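2-methyl-aconitate isomerase (Shewanella oneidensis, PDB 5K87) catalyses the cis-trans isomerisation of 2-methyl-aconitate in the 2-methylcitrate cycle, the route by which the bacterium degrades propionate. Local coordinates at residues Asn86-Asp90 with Leu125-Arg130; Arg133-Val139 with Ala152-Asp158; Glu178-Met184 with Ile378-Arg384. The protein carries 1 engineered substitution. All blocks are in the same frame, centred on the assembly; numbering follows the deposited sequence. Where two conformers were deposited one is given.

Interaction 1. Residues Asn86-Asp90 with Leu125-Arg130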
ATOM      1  N   ASN A  86      27.595  -4.834 -25.496  1.00 17.06           N
ATOM      2  CA  ASN A  86      27.684  -3.536 -24.836  1.00 18.70           C
ATOM      3  C   ASN A  86      26.569  -3.277 -23.824  1.00 17.86           C
ATOM      4  O   ASN A  86      26.215  -2.127 -23.565  1.00 18.37           O
ATOM      5  CB  ASN A  86      27.752  -2.408 -25.869  1.00 25.43           C
ATOM      6  CG  ASN A  86      28.807  -2.660 -26.929  1.00 28.95           C
ATOM      7  OD1 ASN A  86      29.960  -2.952 -26.616  1.00 34.51           O
ATOM      8  ND2 ASN A  86      28.405  -2.580 -28.192  1.00 29.41           N
ATOM      9  N   HIS A  87      26.014  -4.353 -23.268  1.00 15.64           N
ATOM     10  CA  HIS A  87      25.077  -4.234 -22.152  1.00 14.19           C
ATOM     11  C   HIS A  87      25.511  -5.126 -21.016  1.00 16.37           C
ATOM     12  O   HIS A  87      26.169  -6.147 -21.231  1.00 16.90           O
ATOM     13  CB  HIS A  87      23.650  -4.570 -22.578  1.00 14.35           C
ATOM     14  CG  HIS A  87      23.080  -3.602 -23.563  1.00 16.04           C
ATOM     15  ND1 HIS A  87      23.450  -3.593 -24.891  1.00 16.69           N
ATOM     16  CD2 HIS A  87      22.187  -2.595 -23.416  1.00 14.41           C
ATOM     17  CE1 HIS A  87      22.803  -2.627 -25.521  1.00 16.85           C
ATOM     18  NE2 HIS A  87      22.029  -2.006 -24.648  1.00 15.24           N
ATOM     19  N   ASP A  88      25.151  -4.731 -19.803  1.00 13.20           N
ATOM     20  CA  ASP A  88      25.526  -5.484 -18.615  1.00 15.24           C
ATOM     21  C   ASP A  88      24.420  -6.387 -18.079  1.00 15.20           C
ATOM     22  O   ASP A  88      24.670  -7.513 -17.638  1.00 18.86           O
ATOM     23  CB  ASP A  88      25.951  -4.519 -17.521  1.00 16.89           C
ATOM     24  CG  ASP A  88      27.111  -3.658 -17.937  1.00 18.39           C
ATOM     25  OD1 ASP A  88      28.190  -4.231 -18.198  1.00 21.82           O
ATOM     26  OD2 ASP A  88      26.969  -2.419 -18.014  1.00 17.82           O
ATOM     27  N   VAL A  89      23.192  -5.902 -18.108  1.00 13.92           N
ATOM     28  CA  VAL A  89      22.120  -6.601 -17.427  1.00 13.17           C
ATOM     29  C   VAL A  89      20.858  -6.505 -18.271  1.00 12.48           C
ATOM     30  O   VAL A  89      20.612  -5.472 -18.901  1.00 14.19           O
ATOM     31  CB  VAL A  89      21.901  -6.010 -15.998  1.00 14.69           C
ATOM     32  CG1 VAL A  89      21.536  -4.534 -16.062  1.00 14.36           C
ATOM     33  CG2 VAL A  89      20.855  -6.806 -15.214  1.00 15.56           C
ATOM     34  N   ASP A  90      20.081  -7.583 -18.315  1.00 12.66           N
ATOM     35  CA  ASP A  90      18.767  -7.583 -18.954  0.92 12.43           C
ATOM     36  C   ASP A  90      17.681  -7.333 -17.910  1.00 12.59           C
ATOM     37  O   ASP A  90      17.688  -7.937 -16.824  1.00 13.20           O
ATOM     38  CB  ASP A  90      18.473  -8.921 -19.622  0.92 14.19           C
ATOM     39  CG  ASP A  90      19.244  -9.136 -20.903  0.92 16.71           C
ATOM     40  OD1 ASP A  90      19.968  -8.228 -21.352  0.92 16.08           O
ATOM     41  OD2 ASP A  90      19.097 -10.237 -21.475  0.92 20.95           O
ATOM     42  N   LEU A 125      25.507  -9.147 -11.121  1.00 16.04           N
ATOM     43  CA  LEU A 125      25.096  -9.179 -12.521  1.00 15.95           C
ATOM     44  C   LEU A 125      25.955  -8.278 -13.397  1.00 18.49           C
ATOM     45  O   LEU A 125      25.768  -8.233 -14.606  1.00 19.19           O
ATOM     46  CB  LEU A 125      23.611  -8.819 -12.660  1.00 15.58           C
ATOM     47  CG  LEU A 125      22.671  -9.767 -11.922  1.00 15.13           C
ATOM     48  CD1 LEU A 125      21.225  -9.340 -12.139  1.00 16.98           C
ATOM     49  CD2 LEU A 125      22.889 -11.194 -12.395  1.00 18.05           C
ATOM     50  N   ILE A 126      26.901  -7.571 -12.783  1.00 17.77           N
ATOM     51  CA  ILE A 126      27.766  -6.647 -13.509  1.00 18.42           C
ATOM     52  C   ILE A 126      29.220  -7.109 -13.449  1.00 18.60           C
ATOM     53  O   ILE A 126      29.735  -7.351 -12.359  1.00 19.04           O
ATOM     54  CB  ILE A 126      27.698  -5.216 -12.918  1.00 20.93           C
ATOM     55  CG1 ILE A 126      26.246  -4.745 -12.764  1.00 20.70           C
ATOM     56  CG2 ILE A 126      28.531  -4.251 -13.766  1.00 22.96           C
ATOM     57  CD1 ILE A 126      25.509  -4.561 -14.065  1.00 21.92           C
ATOM     58  N   ASP A 127      29.860  -7.218 -14.615  1.00 16.84           N
ATOM     59  CA  ASP A 127      31.288  -7.541 -14.734  1.00 18.44           C
ATOM     60  C   ASP A 127      32.069  -6.740 -13.704  1.00 18.42           C
ATOM     61  O   ASP A 127      32.030  -5.513 -13.714  1.00 19.47           O
ATOM     62  CB  ASP A 127      31.768  -7.186 -16.146  1.00 21.56           C
ATOM     63  CG  ASP A 127      33.215  -7.592 -16.418  1.00 29.22           C
ATOM     64  OD1 ASP A 127      33.947  -7.956 -15.476  1.00 23.56           O
ATOM     65  OD2 ASP A 127      33.625  -7.527 -17.598  1.00 33.24           O
ATOM     66  N   ALA A 128      32.771  -7.435 -12.815  1.00 19.43           N
ATOM     67  CA  ALA A 128      33.525  -6.786 -11.742  1.00 21.07           C
ATOM     68  C   ALA A 128      34.504  -5.731 -12.246  1.00 19.79           C
ATOM     69  O   ALA A 128      34.772  -4.752 -11.553  1.00 21.34           O
ATOM     70  CB  ALA A 128      34.256  -7.828 -10.897  1.00 24.65           C
ATOM     71  N   ALA A 129      35.022  -5.919 -13.453  1.00 19.69           N
ATOM     72  CA  ALA A 129      35.944  -4.948 -14.035  1.00 22.54           C
ATOM     73  C   ALA A 129      35.303  -3.568 -14.218  1.00 24.01           C
ATOM     74  O   ALA A 129      36.002  -2.555 -14.284  1.00 25.87           O
ATOM     75  CB  ALA A 129      36.502  -5.461 -15.355  1.00 25.42           C
ATOM     76  N   ARG A 130      33.972  -3.530 -14.282  1.00 20.39           N
ATOM     77  CA  ARG A 130      33.247  -2.279 -14.510  1.00 22.36           C
ATOM     78  C   ARG A 130      32.787  -1.591 -13.227  1.00 21.24           C
ATOM     79  O   ARG A 130      32.192  -0.515 -13.272  1.00 23.74           O
ATOM     80  CB  ARG A 130      32.028  -2.521 -15.398  1.00 21.44           C
ATOM     81  CG  ARG A 130      32.360  -2.973 -16.808  1.00 27.56           C
ATOM     82  CD  ARG A 130      31.119  -2.928 -17.688  1.00 27.55           C
ATOM     83  NE  ARG A 130      30.454  -1.627 -17.628  1.00 31.33           N
ATOM     84  CZ  ARG A 130      30.657  -0.642 -18.496  1.00 29.30           C
ATOM     85  NH1 ARG A 130      30.014   0.513 -18.362  1.00 22.78           N
ATOM     86  NH2 ARG A 130      31.504  -0.812 -19.504  1.00 24.59           N
TER
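Ile-126 lays the tip of its side chain over the root of Asp-88, with CD1 of Ile-126 3.5 Å from CB of Asp-88, and the same methyl reaches CB of Val-89 at 4.3 Å. Its m,m rotamer bends CD1 in against 86-90, although the CA-to-CB bond leaves sideways. Next to it, CD1 of Leu-125 meets CG2 of Val-89 at 4.0 Å. These apolar groups settle against Ala-120 of helix 113-122, which Val-89, Leu-125 and Ile-126 all touch. No hydrogen bond crosses between the segments; the carbonyls Asp-88 O and Leu-125 O, 3.3 Å apart, are both acceptors. The polar link is a loose salt bridge, Asp-88 OD1 to Arg-130 NE at 3.5 Å, in which the oxygen lies well out of the guanidinium plane and no N-H points at it. Both partners are held more firmly from strand 135-143: Asp-88 by Arg-140, Arg-130 through NH1 by the carbonyl of Thr-138. Before it, Asp-127 OD1 accepts from Ala-129 N at 3.1 Å and Asp-127 O from Arg-130 N at 2.8 Å. The result is a helix-to-strand connection, turned by an Asx turn and packed on the start of the parallel neighbour strand 89-96, as in a beta-alpha-beta crossover.

Interaction 2. Residues Arg133-Val139 with Ala152-Asp158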
ATOM      1  N   ARG A 133      36.130   0.679  -7.025  1.00 19.06           N
ATOM      2  CA  ARG A 133      36.075   0.617  -5.578  1.00 20.97           C
ATOM      3  C   ARG A 133      35.280   1.816  -5.060  1.00 17.70           C
ATOM      4  O   ARG A 133      34.524   1.704  -4.099  1.00 18.50           O
ATOM      5  CB  ARG A 133      37.495   0.628  -5.012  1.00 23.04           C
ATOM      6  CG  ARG A 133      37.575   0.460  -3.514  1.00 31.50           C
ATOM      7  CD  ARG A 133      37.143  -0.928  -3.100  1.00 34.72           C
ATOM      8  NE  ARG A 133      36.995  -1.029  -1.655  1.00 35.30           N
ATOM      9  CZ  ARG A 133      36.439  -2.063  -1.038  1.00 29.10           C
ATOM     10  NH1 ARG A 133      35.975  -3.084  -1.748  1.00 32.16           N
ATOM     11  NH2 ARG A 133      36.340  -2.074   0.283  1.00 36.22           N
ATOM     12  N   ASN A 134      35.465   2.960  -5.716  1.00 17.23           N
ATOM     13  CA  ASN A 134      34.744   4.187  -5.399  1.00 16.71           C
ATOM     14  C   ASN A 134      34.507   4.975  -6.672  1.00 17.08           C
ATOM     15  O   ASN A 134      35.333   4.944  -7.583  1.00 20.03           O
ATOM     16  CB  ASN A 134      35.544   5.065  -4.428  1.00 16.75           C
ATOM     17  CG  ASN A 134      35.721   4.422  -3.069  1.00 18.26           C
ATOM     18  OD1 ASN A 134      34.811   4.428  -2.239  1.00 17.41           O
ATOM     19  ND2 ASN A 134      36.904   3.874  -2.826  1.00 18.81           N
ATOM     20  N   GLY A 135      33.394   5.692  -6.734  1.00 17.19           N
ATOM     21  CA  GLY A 135      33.140   6.534  -7.885  1.00 20.00           C
ATOM     22  C   GLY A 135      31.760   6.294  -8.448  1.00 17.97           C
ATOM     23  O   GLY A 135      30.780   6.303  -7.702  1.00 20.06           O
ATOM     24  N   VAL A 136      31.688   6.079  -9.755  1.00 16.15           N
ATOM     25  CA  VAL A 136      30.415   5.891 -10.433  1.00 16.76           C
ATOM     26  C   VAL A 136      30.509   4.654 -11.307  1.00 16.45           C
ATOM     27  O   VAL A 136      31.442   4.518 -12.098  1.00 19.35           O
ATOM     28  CB  VAL A 136      30.062   7.117 -11.302  1.00 17.63           C
ATOM     29  CG1 VAL A 136      28.753   6.879 -12.055  1.00 18.15           C
ATOM     30  CG2 VAL A 136      29.953   8.366 -10.435  1.00 18.53           C
ATOM     31  N   CYS A 137      29.549   3.746 -11.146  1.00 15.64           N
ATOM     32  CA  CYS A 137      29.428   2.588 -12.014  1.00 16.33           C
ATOM     33  C   CYS A 137      28.337   2.855 -13.044  1.00 15.73           C
ATOM     34  O   CYS A 137      27.164   3.021 -12.695  1.00 15.93           O
ATOM     35  CB  CYS A 137      29.083   1.338 -11.204  1.00 17.03           C
ATOM     36  SG  CYS A 137      28.824  -0.132 -12.206  1.00 18.96           S
ATOM     37  N   THR A 138      28.723   2.907 -14.310  1.00 16.88           N
ATOM     38  CA  THR A 138      27.774   3.132 -15.385  1.00 18.20           C
ATOM     39  C   THR A 138      27.198   1.791 -15.838  1.00 18.50           C
ATOM     40  O   THR A 138      27.879   0.982 -16.480  1.00 18.74           O
ATOM     41  CB  THR A 138      28.450   3.884 -16.541  1.00 20.77           C
ATOM     42  OG1 THR A 138      28.785   5.207 -16.099  1.00 22.22           O
ATOM     43  CG2 THR A 138      27.539   3.977 -17.740  1.00 21.89           C
ATOM     44  N   VAL A 139      25.950   1.544 -15.459  1.00 14.27           N
ATOM     45  CA  VAL A 139      25.293   0.278 -15.757  1.00 13.78           C
ATOM     46  C   VAL A 139      24.532   0.406 -17.063  1.00 13.74           C
ATOM     47  O   VAL A 139      23.650   1.267 -17.198  1.00 14.70           O
ATOM     48  CB  VAL A 139      24.323  -0.135 -14.631  1.00 13.97           C
ATOM     49  CG1 VAL A 139      23.688  -1.471 -14.952  1.00 15.13           C
ATOM     50  CG2 VAL A 139      25.058  -0.209 -13.304  1.00 16.07           C
ATOM     51  N   ALA A 152      22.227   3.650 -16.252  1.00 15.47           N
ATOM     52  CA  ALA A 152      22.100   4.158 -14.890  1.00 14.77           C
ATOM     53  C   ALA A 152      23.484   4.419 -14.318  1.00 13.96           C
ATOM     54  O   ALA A 152      24.318   3.516 -14.287  1.00 14.41           O
ATOM     55  CB  ALA A 152      21.353   3.172 -14.018  1.00 15.43           C
ATOM     56  N   HIS A 153      23.735   5.651 -13.893  1.00 12.92           N
ATOM     57  CA  HIS A 153      25.017   6.014 -13.297  1.00 13.29           C
ATOM     58  C   HIS A 153      24.889   5.875 -11.792  1.00 12.50           C
ATOM     59  O   HIS A 153      24.386   6.768 -11.117  1.00 13.10           O
ATOM     60  CB  HIS A 153      25.417   7.438 -13.689  1.00 14.31           C
ATOM     61  CG  HIS A 153      25.512   7.647 -15.166  1.00 16.60           C
ATOM     62  ND1 HIS A 153      26.585   7.211 -15.913  1.00 21.28           N
ATOM     63  CD2 HIS A 153      24.663   8.241 -16.035  1.00 17.96           C
ATOM     64  CE1 HIS A 153      26.395   7.537 -17.181  1.00 24.60           C
ATOM     65  NE2 HIS A 153      25.236   8.157 -17.282  1.00 19.82           N
ATOM     66  N   VAL A 154      25.332   4.736 -11.277  1.00 13.42           N
ATOM     67  CA  VAL A 154      25.121   4.412  -9.872  1.00 13.51           C
ATOM     68  C   VAL A 154      26.369   4.723  -9.056  1.00 13.70           C
ATOM     69  O   VAL A 154      27.445   4.228  -9.373  1.00 13.96           O
ATOM     70  CB  VAL A 154      24.746   2.935  -9.698  1.00 12.67           C
ATOM     71  CG1 VAL A 154      24.465   2.617  -8.235  1.00 15.38           C
ATOM     72  CG2 VAL A 154      23.550   2.581 -10.587  1.00 14.63           C
ATOM     73  N   PRO A 155      26.226   5.531  -8.002  1.00 12.23           N
ATOM     74  CA  PRO A 155      27.400   5.847  -7.181  1.00 13.76           C
ATOM     75  C   PRO A 155      27.847   4.657  -6.341  1.00 12.75           C
ATOM     76  O   PRO A 155      27.019   3.878  -5.842  1.00 13.98           O
ATOM     77  CB  PRO A 155      26.909   6.988  -6.293  1.00 17.21           C
ATOM     78  CG  PRO A 155      25.425   6.766  -6.184  1.00 15.73           C
ATOM     79  CD  PRO A 155      25.009   6.214  -7.526  1.00 14.57           C
ATOM     80  N   ILE A 156      29.163   4.530  -6.185  1.00 14.05           N
ATOM     81  CA  ILE A 156      29.797   3.425  -5.475  1.00 15.07           C
ATOM     82  C   ILE A 156      30.684   3.952  -4.347  1.00 16.37           C
ATOM     83  O   ILE A 156      31.451   4.899  -4.546  1.00 17.24           O
ATOM     84  CB  ILE A 156      30.698   2.605  -6.421  1.00 16.09           C
ATOM     85  CG1 ILE A 156      29.915   2.110  -7.648  1.00 15.80           C
ATOM     86  CG2 ILE A 156      31.340   1.441  -5.677  1.00 17.67           C
ATOM     87  CD1 ILE A 156      28.809   1.102  -7.342  1.00 16.97           C
ATOM     88  N   THR A 157      30.573   3.347  -3.170  1.00 15.44           N
ATOM     89  CA  THR A 157      31.456   3.643  -2.044  1.00 15.87           C
ATOM     90  C   THR A 157      31.915   2.325  -1.440  1.00 17.66           C
ATOM     91  O   THR A 157      31.091   1.465  -1.127  1.00 16.87           O
ATOM     92  CB  THR A 157      30.734   4.465  -0.973  1.00 17.69           C
ATOM     93  OG1 THR A 157      30.382   5.747  -1.510  1.00 16.92           O
ATOM     94  CG2 THR A 157      31.622   4.648   0.258  1.00 20.21           C
ATOM     95  N   ASP A 158      33.228   2.149  -1.304  1.00 17.44           N
ATOM     96  CA  ASP A 158      33.793   0.938  -0.701  1.00 18.72           C
ATOM     97  C   ASP A 158      33.285  -0.325  -1.395  1.00 18.36           C
ATOM     98  O   ASP A 158      32.951  -1.315  -0.741  1.00 20.76           O
ATOM     99  CB  ASP A 158      33.510   0.884   0.807  1.00 21.98           C
ATOM    100  CG  ASP A 158      34.167   2.026   1.565  1.00 26.24           C
ATOM    101  OD1 ASP A 158      35.270   2.448   1.158  1.00 26.21           O
ATOM    102  OD2 ASP A 158      33.581   2.507   2.561  1.00 26.63           O
TER
HETATM  103  O   HOH W   1      37.306   1.920  -0.513  1.00 27.33           O
HETATM  104  O   HOH W   2      35.640   5.029   0.298  1.00 44.72           O
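Arg-133 starts just outside the paired region, its guanidinium passing with one face over Asp-158 O; its NE reaches a water at 3.2 Å that also donates to Asp-158 OD1 at 2.7 Å. Asn-134 ties this end more directly: its OD1 accepts from Asp-158 N at 2.9 Å, and a second water bridges Asn-134 OD1 and Asp-158 OD1. At Gly-135 regular pairing begins, with Gly-135 N to Ile-156 O at 3.0 Å and Ile-156 N to Gly-135 O at 2.8 Å. Its phi/psi of 130/-130 would jam a CB against the preceding carbonyl. Val-136 sits opposite Pro-155, a non-hydrogen-bonded pair, so the proline's lack of an N-H takes nothing from the bonding to 133-139, and Val-136 CG1 touches His-153 CB at 3.8 Å. Cys-137 bonds both ways with Val-154 and packs CB on Ile-156 CG1 at 3.7 Å. Thr-138 turns to the other face, where OG1 shares a 3.0 Å hydrogen bond with His-153 ND1; the far nitrogen of that ring goes to Glu-182. Val-139 closes the series, pairing with Ala-152 and touching Val-154, CG2 to CG2, at 4.2 Å. Cys-137, Val-139, Val-154 and Ile-156 all press on Ile-121 of helix 113-122, leaving an antiparallel beta hairpin with one helix-covered face.

Interaction 3. Residues Glu178-Met184 with Ile378-Arg384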
ATOM      1  N   GLU A 178      21.730  10.582  -5.546  1.00 13.77           N
ATOM      2  CA  GLU A 178      21.270  10.827  -6.911  1.00 12.90           C
ATOM      3  C   GLU A 178      21.745   9.738  -7.864  1.00 14.28           C
ATOM      4  O   GLU A 178      22.933   9.404  -7.897  1.00 16.39           O
ATOM      5  CB  GLU A 178      21.793  12.174  -7.404  1.00 13.98           C
ATOM      6  CG  GLU A 178      21.277  12.560  -8.783  1.00 14.93           C
ATOM      7  CD  GLU A 178      21.798  13.903  -9.278  1.00 18.18           C
ATOM      8  OE1 GLU A 178      22.605  14.546  -8.566  1.00 20.07           O
ATOM      9  OE2 GLU A 178      21.399  14.314 -10.388  1.00 17.74           O
ATOM     10  N   VAL A 179      20.821   9.209  -8.666  1.00 12.86           N
ATOM     11  CA  VAL A 179      21.159   8.272  -9.720  1.00 13.25           C
ATOM     12  C   VAL A 179      20.671   8.845 -11.042  1.00 12.76           C
ATOM     13  O   VAL A 179      19.462   8.913 -11.303  1.00 13.23           O
ATOM     14  CB  VAL A 179      20.514   6.895  -9.480  1.00 12.34           C
ATOM     15  CG1 VAL A 179      20.878   5.947 -10.613  1.00 14.94           C
ATOM     16  CG2 VAL A 179      20.965   6.338  -8.137  1.00 15.01           C
ATOM     17  N   GLN A 180      21.607   9.286 -11.873  1.00 12.95           N
ATOM     18  CA  GLN A 180      21.257   9.815 -13.177  0.60 12.63           C
ATOM     19  C   GLN A 180      20.971   8.679 -14.153  1.00 13.06           C
ATOM     20  O   GLN A 180      21.726   7.701 -14.239  1.00 13.95           O
ATOM     21  CB  GLN A 180      22.373  10.742 -13.667  0.60 14.53           C
ATOM     22  CG  GLN A 180      22.608  11.894 -12.695  0.60 16.15           C
ATOM     23  CD  GLN A 180      23.717  12.830 -13.111  0.60 17.18           C
ATOM     24  OE1 GLN A 180      24.534  12.501 -13.970  0.60 22.20           O
ATOM     25  NE2 GLN A 180      23.753  14.009 -12.495  0.60 17.23           N
ATOM     26  N   ILE A 181      19.862   8.821 -14.878  0.54 12.57           N
ATOM     27  CA  ILE A 181      19.407   7.817 -15.833  0.54 13.09           C
ATOM     28  C   ILE A 181      19.388   8.395 -17.241  0.54 13.65           C
ATOM     29  O   ILE A 181      19.093   9.574 -17.416  0.54 13.30           O
ATOM     30  CB  ILE A 181      17.977   7.352 -15.496  0.54 13.36           C
ATOM     31  CG1 ILE A 181      17.884   6.942 -14.030  0.54 15.26           C
ATOM     32  CG2 ILE A 181      17.554   6.204 -16.403  0.54 14.53           C
ATOM     33  CD1 ILE A 181      18.770   5.791 -13.680  0.54 15.90           C
ATOM     34  N   GLU A 182      19.705   7.574 -18.239  1.00 14.40           N
ATOM     35  CA  GLU A 182      19.671   8.030 -19.627  1.00 15.14           C
ATOM     36  C   GLU A 182      18.995   7.002 -20.514  1.00 17.15           C
ATOM     37  O   GLU A 182      19.495   5.879 -20.672  1.00 19.57           O
ATOM     38  CB  GLU A 182      21.083   8.250 -20.156  1.00 17.93           C
ATOM     39  CG  GLU A 182      21.917   9.164 -19.290  1.00 17.75           C
ATOM     40  CD  GLU A 182      23.313   9.347 -19.819  1.00 20.61           C
ATOM     41  OE1 GLU A 182      24.132   9.971 -19.114  1.00 22.74           O
ATOM     42  OE2 GLU A 182      23.586   8.874 -20.943  1.00 35.93           O
ATOM     43  N   PHE A 183      17.887   7.410 -21.123  1.00 13.59           N
ATOM     44  CA  PHE A 183      17.123   6.555 -22.009  1.00 12.91           C
ATOM     45  C   PHE A 183      17.623   6.821 -23.417  1.00 13.12           C
ATOM     46  O   PHE A 183      17.311   7.866 -24.011  1.00 14.24           O
ATOM     47  CB  PHE A 183      15.636   6.893 -21.902  1.00 12.99           C
ATOM     48  CG  PHE A 183      15.047   6.628 -20.534  1.00 12.75           C
ATOM     49  CD1 PHE A 183      15.285   7.494 -19.472  1.00 13.52           C
ATOM     50  CD2 PHE A 183      14.232   5.527 -20.319  1.00 14.33           C
ATOM     51  CE1 PHE A 183      14.723   7.251 -18.216  1.00 14.75           C
ATOM     52  CE2 PHE A 183      13.675   5.277 -19.067  1.00 15.08           C
ATOM     53  CZ  PHE A 183      13.918   6.138 -18.018  1.00 14.35           C
ATOM     54  N   MET A 184      18.415   5.898 -23.954  1.00 13.38           N
ATOM     55  CA  MET A 184      19.019   6.093 -25.271  1.00 14.63           C
ATOM     56  C   MET A 184      18.016   5.833 -26.386  1.00 15.54           C
ATOM     57  O   MET A 184      17.213   4.899 -26.310  1.00 15.01           O
ATOM     58  CB  MET A 184      20.212   5.157 -25.444  1.00 14.48           C
ATOM     59  CG  MET A 184      21.270   5.286 -24.365  1.00 17.61           C
ATOM     60  SD  MET A 184      21.926   6.952 -24.149  1.00 20.93           S
ATOM     61  CE  MET A 184      22.659   7.245 -25.756  1.00 26.95           C
ATOM     62  N   ILE A 378      18.340  11.625 -29.545  1.00 15.20           N
ATOM     63  CA  ILE A 378      19.493  10.826 -29.181  1.00 16.12           C
ATOM     64  C   ILE A 378      19.310  10.146 -27.824  1.00 16.15           C
ATOM     65  O   ILE A 378      19.654   8.973 -27.651  1.00 15.99           O
ATOM     66  CB  ILE A 378      20.754  11.707 -29.167  1.00 20.35           C
ATOM     67  CG1 ILE A 378      21.041  12.227 -30.580  1.00 24.01           C
ATOM     68  CG2 ILE A 378      21.947  10.940 -28.620  1.00 21.85           C
ATOM     69  CD1 ILE A 378      22.199  13.192 -30.660  1.00 32.81           C
ATOM     70  N   LYS A 379      18.773  10.894 -26.870  1.00 14.63           N
ATOM     71  CA  LYS A 379      18.582  10.382 -25.522  1.00 15.12           C
ATOM     72  C   LYS A 379      17.671  11.307 -24.748  1.00 16.06           C
ATOM     73  O   LYS A 379      17.506  12.487 -25.094  1.00 16.58           O
ATOM     74  CB  LYS A 379      19.919  10.244 -24.788  1.00 17.76           C
ATOM     75  CG  LYS A 379      20.609  11.569 -24.529  1.00 21.03           C
ATOM     76  CD  LYS A 379      21.768  11.428 -23.546  1.00 26.04           C
ATOM     77  CE  LYS A 379      22.956  10.719 -24.166  1.00 32.21           C
ATOM     78  NZ  LYS A 379      24.130  10.693 -23.239  1.00 31.52           N
ATOM     79  N   ALA A 380      17.064  10.754 -23.705  1.00 14.44           N
ATOM     80  CA  ALA A 380      16.345  11.533 -22.711  1.00 14.22           C
ATOM     81  C   ALA A 380      16.952  11.227 -21.353  1.00 13.19           C
ATOM     82  O   ALA A 380      17.297  10.077 -21.062  1.00 15.86           O
ATOM     83  CB  ALA A 380      14.876  11.194 -22.724  1.00 15.13           C
ATOM     84  N   ILE A 381      17.101  12.250 -20.523  1.00 13.64           N
ATOM     85  CA  ILE A 381      17.785  12.082 -19.248  1.00 15.24           C
ATOM     86  C   ILE A 381      16.977  12.646 -18.095  1.00 14.35           C
ATOM     87  O   ILE A 381      16.211  13.604 -18.257  1.00 15.74           O
ATOM     88  CB  ILE A 381      19.173  12.752 -19.262  1.00 16.54           C
ATOM     89  CG1 ILE A 381      19.042  14.269 -19.293  1.00 20.51           C
ATOM     90  CG2 ILE A 381      19.996  12.274 -20.452  1.00 17.38           C
ATOM     91  CD1 ILE A 381      20.349  14.993 -19.074  1.00 26.21           C
ATOM     92  N   MET A 382      17.117  12.020 -16.930  1.00 12.90           N
ATOM     93  CA  MET A 382      16.532  12.546 -15.711  1.00 12.89           C
ATOM     94  C   MET A 382      17.298  11.949 -14.539  1.00 12.45           C
ATOM     95  O   MET A 382      18.052  10.994 -14.704  1.00 13.88           O
ATOM     96  CB  MET A 382      15.047  12.186 -15.623  1.00 13.82           C
ATOM     97  CG  MET A 382      14.802  10.700 -15.448  1.00 13.84           C
ATOM     98  SD  MET A 382      13.069  10.196 -15.459  1.00 18.09           S
ATOM     99  CE  MET A 382      12.702  10.376 -17.195  1.00 17.82           C
ATOM    100  N   SER A 383      17.102  12.515 -13.362  1.00 12.98           N
ATOM    101  CA  SER A 383      17.686  11.961 -12.152  1.00 12.84           C
ATOM    102  C   SER A 383      16.615  11.343 -11.280  1.00 13.31           C
ATOM    103  O   SER A 383      15.517  11.891 -11.134  1.00 13.62           O
ATOM    104  CB  SER A 383      18.428  13.039 -11.381  1.00 16.79           C
ATOM    105  OG  SER A 383      19.583  13.432 -12.100  1.00 18.15           O
ATOM    106  N   ARG A 384      16.948  10.196 -10.703  1.00 12.97           N
ATOM    107  CA  ARG A 384      16.085   9.526  -9.745  1.00 12.26           C
ATOM    108  C   ARG A 384      16.958   9.149  -8.542  1.00 13.50           C
ATOM    109  O   ARG A 384      18.014   9.755  -8.329  1.00 12.77           O
ATOM    110  CB  ARG A 384      15.409   8.316 -10.413  1.00 12.96           C
ATOM    111  CG  ARG A 384      14.551   8.654 -11.651  1.00 13.14           C
ATOM    112  CD  ARG A 384      13.113   9.071 -11.315  1.00 13.88           C
ATOM    113  NE  ARG A 384      12.988  10.458 -10.876  1.00 13.68           N
ATOM    114  CZ  ARG A 384      11.841  11.005 -10.492  1.00 13.77           C
ATOM    115  NH1 ARG A 384      11.793  12.278 -10.134  1.00 15.07           N
ATOM    116  NH2 ARG A 384      10.735  10.272 -10.447  1.00 14.21           N
TER
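Strands 179-184 and 378-384 run antiparallel, 4.6 Å apart at closest and 157° between their directions, as neighbours in the large mixed sheet of this DAP-epimerase-clan fold. Three hydrogen-bonded pairs, Val-179 with Arg-384, Ile-181 with Met-382 and Phe-183 with Ala-380, each make two backbone bonds; the shortest is Phe-183 N to Ala-380 O at 2.7 Å. One face is mostly apolar: Phe-183 CE1 meets Met-382 CE at 3.9 Å, and Phe-183, Ala-380 and Met-382 lie on Val-328 of helix 324-334, whose first residue, Gly-324, binds substrate. Arg-384, the exception at the end of this face, donates through NH2 to Asn-111, another substrate-binding residue. The opposite face mixes polar and apolar groups. Glu-182 OE2 forms a salt bridge with Lys-379 NZ at 3.0 Å, while its OE1 goes to His-153. Met-184 CE covers the lysine stem, 3.8 Å from Lys-379 CE. Farther along, Glu-178 OE2 accepts twice: from Ser-383 OG at 2.6 Å and from Gln-180 NE2 at 3.2 Å.

In the fold
The three contacts follow one another along the chain and sit in one mixed sheet whose order here is 89-96, 135-143, 148-157, 179-184, 374-391. Interactions 1 and 2 have centres 12 Å apart and touch, Arg-130 NH1 reaching Thr-138 O at 2.9 Å; both also pack on helix 113-122. Interactions 2 and 3, centres 15 Å apart, meet where strands 148-157 and 179-184 lie side by side, at His-153, whose NE2 lies 2.8 Å from Glu-182 OE1. Interactions 1 and 3 have centres 18 Å apart and nearest atoms about 7 Å apart, without touching. Interaction 3, nearest the chain's centre, brings in the distant strand 374-391 and adjoins substrate-binding residues, whereas interactions 1 and 2 build the sheet outward, away from the annotated sites.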